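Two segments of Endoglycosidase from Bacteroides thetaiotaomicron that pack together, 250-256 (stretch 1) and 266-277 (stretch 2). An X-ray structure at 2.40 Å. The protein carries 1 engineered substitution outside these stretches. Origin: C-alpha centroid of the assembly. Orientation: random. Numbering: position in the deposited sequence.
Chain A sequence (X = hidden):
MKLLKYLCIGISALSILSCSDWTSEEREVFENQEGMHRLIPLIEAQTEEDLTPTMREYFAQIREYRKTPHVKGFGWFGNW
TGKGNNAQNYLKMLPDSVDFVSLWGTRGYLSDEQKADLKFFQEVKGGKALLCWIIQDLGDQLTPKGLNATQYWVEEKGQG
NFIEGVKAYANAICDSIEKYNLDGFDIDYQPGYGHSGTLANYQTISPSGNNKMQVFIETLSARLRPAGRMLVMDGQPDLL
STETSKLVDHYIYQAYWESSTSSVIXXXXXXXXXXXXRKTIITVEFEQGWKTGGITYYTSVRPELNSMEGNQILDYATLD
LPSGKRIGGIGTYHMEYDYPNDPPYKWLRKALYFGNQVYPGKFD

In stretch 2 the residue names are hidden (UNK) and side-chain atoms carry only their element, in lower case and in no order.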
# COMPACT_ATOMS: atom_id res chain seq x y z
N HIS A 250 -6.49 -2.68 -4.60
CA HIS A 250 -6.54 -1.20 -4.38
C HIS A 250 -5.78 -0.45 -5.46
O HIS A 250 -4.75 -0.96 -5.95
CB HIS A 250 -5.90 -0.75 -3.05
CG HIS A 250 -6.72 -1.08 -1.86
ND1 HIS A 250 -6.50 -2.22 -1.14
CD2 HIS A 250 -7.78 -0.47 -1.29
CE1 HIS A 250 -7.40 -2.31 -0.16
NE2 HIS A 250 -8.19 -1.25 -0.24
N TYR A 251 -6.28 0.74 -5.77
CA TYR A 251 -5.69 1.70 -6.72
C TYR A 251 -5.06 2.79 -5.87
O TYR A 251 -5.81 3.50 -5.17
CB TYR A 251 -6.78 2.20 -7.68
CG TYR A 251 -7.78 1.16 -8.13
CD1 TYR A 251 -7.37 -0.07 -8.59
CD2 TYR A 251 -9.13 1.39 -8.09
CE1 TYR A 251 -8.28 -1.05 -8.96
CE2 TYR A 251 -10.05 0.43 -8.46
CZ TYR A 251 -9.63 -0.80 -8.92
OH TYR A 251 -10.51 -1.76 -9.32
N ILE A 252 -3.74 2.90 -5.86
CA ILE A 252 -3.04 3.79 -4.88
C ILE A 252 -2.40 4.92 -5.64
O ILE A 252 -1.54 4.64 -6.53
CB ILE A 252 -2.00 3.03 -4.02
CG1 ILE A 252 -2.58 1.73 -3.45
CG2 ILE A 252 -1.46 3.94 -2.95
CD1 ILE A 252 -1.66 1.04 -2.48
N TYR A 253 -2.79 6.13 -5.32
CA TYR A 253 -2.30 7.32 -6.04
C TYR A 253 -1.41 8.14 -5.10
O TYR A 253 -1.70 8.28 -3.91
CB TYR A 253 -3.45 8.15 -6.62
CG TYR A 253 -4.39 7.44 -7.56
CD1 TYR A 253 -5.38 6.61 -7.09
CD2 TYR A 253 -4.34 7.63 -8.93
CE1 TYR A 253 -6.28 5.99 -7.94
CE2 TYR A 253 -5.20 7.00 -9.79
CZ TYR A 253 -6.19 6.18 -9.30
OH TYR A 253 -7.11 5.59 -10.12
N GLN A 254 -0.33 8.64 -5.68
CA GLN A 254 0.54 9.68 -5.13
C GLN A 254 -0.12 11.03 -5.36
O GLN A 254 0.28 11.70 -6.29
CB GLN A 254 1.89 9.60 -5.84
CG GLN A 254 2.79 8.50 -5.33
CD GLN A 254 2.67 7.20 -6.08
OE1 GLN A 254 3.28 7.00 -7.12
NE2 GLN A 254 1.95 6.27 -5.49
N ALA A 255 -1.03 11.45 -4.49
CA ALA A 255 -1.65 12.80 -4.53
C ALA A 255 -0.81 13.82 -3.76
O ALA A 255 -1.38 14.61 -2.97
CB ALA A 255 -3.06 12.75 -3.98
N TYR A 256 0.50 13.83 -4.00
CA TYR A 256 1.45 14.64 -3.19
C TYR A 256 1.19 16.15 -3.40
O TYR A 256 0.95 16.86 -2.39
CB TYR A 256 2.90 14.25 -3.53
CG TYR A 256 3.32 12.80 -3.37
CD1 TYR A 256 2.68 11.89 -2.53
CD2 TYR A 256 4.44 12.35 -4.04
CE1 TYR A 256 3.16 10.59 -2.38
CE2 TYR A 256 4.93 11.06 -3.91
CZ TYR A 256 4.29 10.17 -3.06
OH TYR A 256 4.81 8.89 -3.00
N UNK A 266 -10.20 14.81 -9.70
CA UNK A 266 -9.95 14.69 -11.16
C UNK A 266 -8.93 13.58 -11.40
O UNK A 266 -9.04 12.84 -12.39
c UNK A 266 -9.07 15.81 -13.23
c UNK A 266 -9.50 16.00 -11.80
c UNK A 266 -9.89 16.14 -14.29
o UNK A 266 -7.74 15.26 -17.14
c UNK A 266 -7.37 15.12 -14.81
c UNK A 266 -9.46 15.98 -15.60
c UNK A 266 -8.19 15.46 -15.86
c UNK A 266 -7.82 15.30 -13.51
N UNK A 267 -7.97 13.46 -10.50
CA UNK A 267 -6.85 12.50 -10.64
C UNK A 267 -7.34 11.06 -10.49
O UNK A 267 -6.77 10.19 -11.18
c UNK A 267 -4.72 11.69 -9.49
n UNK A 267 -1.17 12.70 -9.00
c UNK A 267 -2.21 11.70 -9.30
c UNK A 267 -3.52 12.10 -8.67
c UNK A 267 -5.76 12.79 -9.60
N UNK A 268 -8.31 10.80 -9.60
CA UNK A 268 -8.66 9.41 -9.20
C UNK A 268 -10.02 9.00 -9.77
O UNK A 268 -10.34 7.81 -9.67
c UNK A 268 -9.93 9.65 -5.57
c UNK A 268 -7.26 9.49 -7.10
c UNK A 268 -8.64 9.22 -7.67
c UNK A 268 -9.68 10.08 -6.97
N UNK A 269 -10.78 9.96 -10.30
CA UNK A 269 -12.10 9.72 -10.95
C UNK A 269 -11.90 9.02 -12.29
O UNK A 269 -11.65 9.73 -13.29
n UNK A 269 -15.20 11.59 -11.20
o UNK A 269 -14.59 9.65 -12.05
c UNK A 269 -14.30 10.70 -11.54
c UNK A 269 -12.86 11.01 -11.21
N UNK A 270 -12.05 7.70 -12.27
CA UNK A 270 -11.71 6.71 -13.32
C UNK A 270 -12.77 5.62 -13.28
O UNK A 270 -12.60 4.55 -12.67
c UNK A 270 -9.00 7.93 -14.16
c UNK A 270 -8.22 9.21 -13.94
c UNK A 270 -10.33 6.12 -13.05
n UNK A 270 -7.70 9.78 -15.20
c UNK A 270 -9.23 7.15 -12.90
N UNK A 271 -13.96 5.89 -13.87
CA UNK A 271 -15.04 4.92 -13.84
C UNK A 271 -14.72 3.68 -14.69
O UNK A 271 -15.36 2.70 -14.50
c UNK A 271 -16.24 5.75 -14.28
c UNK A 271 -15.64 6.82 -15.17
c UNK A 271 -14.33 7.16 -14.51
N UNK A 272 -13.65 3.69 -15.49
CA UNK A 272 -13.12 2.47 -16.17
C UNK A 272 -12.72 1.40 -15.14
O UNK A 272 -12.51 0.24 -15.55
o UNK A 272 -9.67 2.51 -16.22
c UNK A 272 -11.91 2.77 -17.09
c UNK A 272 -10.62 3.27 -16.42
n UNK A 272 -10.53 4.57 -16.16
N UNK A 273 -12.50 1.78 -13.87
CA UNK A 273 -11.94 0.89 -12.83
C UNK A 273 -13.08 0.36 -11.97
O UNK A 273 -13.84 1.20 -11.48
c UNK A 273 -8.85 1.19 -13.19
c UNK A 273 -9.74 2.26 -12.57
c UNK A 273 -10.97 1.64 -11.92
c UNK A 273 -8.97 3.04 -11.52
N UNK A 274 -13.11 -0.95 -11.74
CA UNK A 274 -14.17 -1.58 -10.93
C UNK A 274 -14.12 -0.88 -9.57
O UNK A 274 -13.02 -0.70 -9.04
o UNK A 274 -14.96 -4.45 -9.12
c UNK A 274 -15.20 -3.79 -10.15
o UNK A 274 -16.35 -3.66 -10.61
c UNK A 274 -14.05 -3.11 -10.87
N UNK A 275 -15.26 -0.38 -9.12
CA UNK A 275 -15.47 0.02 -7.71
C UNK A 275 -14.40 1.02 -7.27
O UNK A 275 -13.87 0.90 -6.17
c UNK A 275 -15.92 -0.97 -5.43
c UNK A 275 -15.42 -1.22 -6.84
o UNK A 275 -15.58 -1.82 -4.59
o UNK A 275 -16.63 0.07 -5.19
N UNK A 276 -14.12 2.02 -8.08
CA UNK A 276 -12.93 2.86 -7.88
C UNK A 276 -12.95 3.67 -6.58
O UNK A 276 -11.89 3.82 -5.99
c UNK A 276 -13.78 6.08 -8.84
n UNK A 276 -15.64 5.78 -10.04
c UNK A 276 -13.18 8.11 -7.75
c UNK A 276 -12.75 3.72 -9.11
c UNK A 276 -12.90 6.79 -8.02
c UNK A 276 -14.96 6.70 -9.31
c UNK A 276 -13.81 4.73 -9.31
c UNK A 276 -14.35 8.71 -8.24
c UNK A 276 -15.26 8.02 -9.02
c UNK A 276 -14.95 4.61 -10.04
N UNK A 277 -14.08 4.20 -6.14
CA UNK A 277 -14.19 4.99 -4.89
C UNK A 277 -13.72 4.17 -3.70
O UNK A 277 -12.84 4.66 -2.99
o UNK A 277 -17.02 4.68 -7.01
c UNK A 277 -17.25 5.80 -6.50
c UNK A 277 -15.62 5.40 -4.57
o UNK A 277 -18.29 6.48 -6.68
c UNK A 277 -16.18 6.37 -5.59

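Position 266 carries one carbon followed by a six-carbon ring that ends in an oxygen, the pattern of a phenol. The group is out of reach of stretch 1, and the residue touches a crystal neighbour; it is Tyr266. At position 267 four carbons run in a row to a terminal nitrogen. The chain starts toward stretch 1, passes the ring of Tyr253, and places its nitrogen near the carbonyl of Gln254, which identifies Lys267. Its NZ donates a hydrogen bond of 3.2 Å to Gln254 O, so a flexible side chain from the helix reaches the backbone where the strand ends.

Position 268 has four carbons, forked at the first, with one arm two carbons long; the one-carbon arm lies over a face of the Tyr253 ring, while the end of the side chain leads away from stretch 1. This is Ile268. Its CG2 lies 3.6 Å from the centroid of the Tyr253 ring and 18° off its normal, a CH-pi contact, with CG2 3.4 Å from Tyr253 CD1. Position 269 shows two carbons, the second bearing one oxygen and one nitrogen, and points away from the strand. It is Asn269, the first residue to leave helical phi/psi.

Four carbons in a row ending in nitrogen recur at position 270, where the contact is slight and one of the carbons approaches the hydroxyl of Tyr253. This is Lys270, with CG 3.8 Å from Tyr253 OH. At 271 three carbons close a ring onto the backbone nitrogen, exposed and out of reach of stretch 1, so the residue is Pro271. Position 272 again has two carbons, the second with an oxygen and a nitrogen, and also makes no contact; it is Asn272. These two occupy the middle of a type I turn, closed by a 3.0 Å hydrogen bond from the N of position 273 to Lys270 O.

The turn brings position 273 back toward the strand. Its four carbons fork at the second, and one terminal carbon touches both Tyr251 and Tyr253, which marks Leu273. CD1 sits 3.5 Å from Tyr253 OH and also over one face of the Tyr251 ring, 4.2 Å from the centroid. Position 274 has two carbons, the second with two oxygens, and its backbone O accepts a 2.7 Å hydrogen bond from Tyr251 OH; it is Asp274. Position 275 repeats that composition, has positive phi and psi, and scarcely touches stretch 1; it is Asp275. Position 276 bears one carbon and fused five- and six-membered rings holding eight carbons and one nitrogen. Its CA lies 3.8 Å from Tyr251 CE2 near the ring plane while the fused rings lead away, and the residue is Trp276. Three carbons, the third with two oxygens, point away and free of contact at position 277, which is Glu277.

The contact therefore rests largely on two tyrosines, alternate residues of the strand that both point toward stretch 2, whereas Ile252 between them points away. Aliphatic groups cover a face of each ring, and two hydrogen bonds to backbone carbonyls, one donated from each stretch, anchor the packing.

Stretch 2 (266-277) YKINKPNLDDWE
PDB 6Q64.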